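Local coordinates for protein glycerophosphodiester phosphodiesterase (PDB 1O1Z) that belongs to the glycerophosphodiester phosphodiesterase family, whose members are built on a TIM-barrel fold, at residues Y148-D153 with V164-K169. Numbering follows the deposited sequence.
Sequences YGYLID and VERVEK
Strand-to-helix packing within a beta-alpha-beta unit of the TIM barrel brings Y150, on strand 148-151, against R166 and V167 on helix 160-170, which leads on to the neighbouring parallel strand 174-178. The CA atoms of Y150 and V167 lie 9.0 Å apart, and the tyrosine side chain, pointing toward the helix, reaches across most of the gap between barrel wall and outer helix. V167, apolar and compact, suits the side of the helix turned to the barrel; its CG2 meets the ring at the edge, near the ring plane, 4.0 Å from Y150 CE2. R166 is apolar along its stem and charged at its end, and both parts are used. With CG anti to the backbone N (chi1 -172°) and the chain extended as far as NE, its methylenes run past the end of the tyrosine, CG lying 3.6 Å from Y150 OH. At helix 136-142 its NH2 forms salt bridges with D137 and with D140 OD2, while D140 OD1 hydrogen-bonds the hydroxyl of this buried tyrosine. Ring and guanidinium planes stand 88° apart, with Y150 OH at the guanidinium edge, in its plane, 3.6 Å from R166 NE, a packing contact rather than a hydrogen bond.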
loop_
_atom_site.group_PDB
_atom_site.type_symbol
_atom_site.label_atom_id
_atom_site.label_comp_id
_atom_site.label_asym_id
_atom_site.label_seq_id
_atom_site.Cartn_x
_atom_site.Cartn_y
_atom_site.Cartn_z
ATOM N N TYR A 148 -2.938 6.385 8.653
ATOM C CA TYR A 148 -2.390 5.071 8.540
ATOM C C TYR A 148 -3.447 4.029 8.519
ATOM O O TYR A 148 -4.573 4.234 8.986
ATOM C CB TYR A 148 -1.347 4.773 9.589
ATOM C CG TYR A 148 -1.767 4.729 11.030
ATOM C CD1 TYR A 148 -2.376 3.593 11.580
ATOM C CD2 TYR A 148 -1.408 5.749 11.891
ATOM C CE1 TYR A 148 -2.675 3.531 12.949
ATOM C CE2 TYR A 148 -1.666 5.680 13.252
ATOM C CZ TYR A 148 -2.306 4.556 13.777
ATOM O OH TYR A 148 -2.536 4.521 15.131
ATOM N N GLY A 149 -3.031 2.909 7.926
ATOM C CA GLY A 149 -3.879 1.792 7.722
ATOM C C GLY A 149 -3.211 0.520 8.189
ATOM O O GLY A 149 -2.055 0.216 7.866
ATOM N N TYR A 150 -3.959 -0.249 8.954
ATOM C CA TYR A 150 -3.478 -1.545 9.387
ATOM C C TYR A 150 -3.603 -2.541 8.242
ATOM O O TYR A 150 -4.696 -2.728 7.728
ATOM C CB TYR A 150 -4.342 -2.062 10.522
ATOM C CG TYR A 150 -4.290 -1.315 11.841
ATOM C CD1 TYR A 150 -3.162 -0.605 12.255
ATOM C CD2 TYR A 150 -5.359 -1.419 12.723
ATOM C CE1 TYR A 150 -3.115 -0.025 13.533
ATOM C CE2 TYR A 150 -5.321 -0.834 13.959
ATOM C CZ TYR A 150 -4.221 -0.119 14.341
ATOM O OH TYR A 150 -4.201 0.482 15.598
ATOM N N LEU A 151 -2.518 -3.240 7.904
ATOM C CA LEU A 151 -2.583 -4.385 7.012
ATOM C C LEU A 151 -2.833 -5.589 7.868
ATOM O O LEU A 151 -2.093 -5.828 8.818
ATOM C CB LEU A 151 -1.287 -4.551 6.226
ATOM C CG LEU A 151 -1.221 -3.650 5.010
ATOM C CD1 LEU A 151 0.222 -3.388 4.552
ATOM C CD2 LEU A 151 -2.013 -4.338 3.888
ATOM N N ILE A 152 -3.841 -6.364 7.508
ATOM C CA ILE A 152 -4.248 -7.510 8.306
ATOM C C ILE A 152 -3.834 -8.816 7.653
ATOM O O ILE A 152 -4.094 -9.018 6.470
ATOM C CB ILE A 152 -5.779 -7.441 8.501
ATOM C CG1 ILE A 152 -6.213 -6.104 9.124
ATOM C CG2 ILE A 152 -6.258 -8.634 9.298
ATOM C CD1 ILE A 152 -7.711 -5.892 9.108
ATOM N N ASP A 153 -3.186 -9.686 8.425
ATOM C CA ASP A 153 -2.853 -11.039 7.973
ATOM C C ASP A 153 -3.445 -12.037 8.970
ATOM O O ASP A 153 -4.217 -11.645 9.860
ATOM C CB ASP A 153 -1.332 -11.201 7.727
ATOM C CG ASP A 153 -0.482 -11.114 8.998
ATOM O OD1 ASP A 153 -0.991 -11.373 10.102
ATOM O OD2 ASP A 153 0.735 -10.811 8.975
ATOM N N VAL A 164 -10.853 -5.475 17.427
ATOM C CA VAL A 164 -11.888 -4.460 17.588
ATOM C C VAL A 164 -11.497 -3.442 18.659
ATOM O O VAL A 164 -11.651 -2.244 18.472
ATOM C CB VAL A 164 -13.249 -5.116 17.904
ATOM C CG1 VAL A 164 -14.294 -4.070 18.306
ATOM C CG2 VAL A 164 -13.718 -5.968 16.718
ATOM N N GLU A 165 -10.941 -3.917 19.778
ATOM C CA GLU A 165 -10.498 -3.048 20.859
ATOM C C GLU A 165 -9.405 -2.091 20.355
ATOM O O GLU A 165 -9.426 -0.913 20.637
ATOM C CB GLU A 165 -9.978 -3.885 22.028
ATOM C CG GLU A 165 -11.043 -4.654 22.789
ATOM C CD GLU A 165 -10.468 -5.659 23.791
ATOM O OE1 GLU A 165 -9.224 -5.757 23.924
ATOM O OE2 GLU A 165 -11.272 -6.355 24.450
ATOM N N ARG A 166 -8.464 -2.626 19.577
ATOM C CA ARG A 166 -7.363 -1.827 19.057
ATOM C C ARG A 166 -7.835 -0.731 18.118
ATOM O O ARG A 166 -7.400 0.393 18.187
ATOM C CB ARG A 166 -6.396 -2.733 18.319
ATOM C CG ARG A 166 -5.139 -2.052 17.907
ATOM C CD ARG A 166 -4.193 -3.009 17.199
ATOM N NE ARG A 166 -2.900 -2.406 17.257
ATOM C CZ ARG A 166 -1.782 -2.954 17.704
ATOM N NH1 ARG A 166 -1.642 -4.234 18.099
ATOM N NH2 ARG A 166 -0.756 -2.181 17.721
ATOM N N VAL A 167 -8.727 -1.089 17.212
ATOM C CA VAL A 167 -9.220 -0.147 16.222
ATOM C C VAL A 167 -10.004 0.974 16.924
ATOM O O VAL A 167 -9.847 2.143 16.582
ATOM C CB VAL A 167 -10.067 -0.866 15.157
ATOM C CG1 VAL A 167 -10.752 0.131 14.225
ATOM C CG2 VAL A 167 -9.191 -1.786 14.356
ATOM N N GLU A 168 -10.832 0.623 17.901
ATOM C CA GLU A 168 -11.542 1.629 18.715
ATOM C C GLU A 168 -10.602 2.571 19.455
ATOM O O GLU A 168 -10.784 3.799 19.469
ATOM C CB GLU A 168 -12.463 0.921 19.715
ATOM C CG GLU A 168 -13.656 0.231 19.079
ATOM C CD GLU A 168 -14.883 1.124 18.964
ATOM O OE1 GLU A 168 -15.896 0.669 18.391
ATOM O OE2 GLU A 168 -14.845 2.274 19.452
ATOM N N LYS A 169 -9.554 1.996 20.035
ATOM C CA LYS A 169 -8.636 2.732 20.879
ATOM C C LYS A 169 -7.734 3.669 20.071
ATOM O O LYS A 169 -7.434 4.778 20.496
ATOM C CB LYS A 169 -7.803 1.733 21.713
ATOM C CG LYS A 169 -6.591 2.294 22.342
ATOM C CD LYS A 169 -5.954 1.282 23.280
ATOM C CE LYS A 169 -5.073 2.027 24.246
ATOM N NZ LYS A 169 -3.979 2.717 23.487
#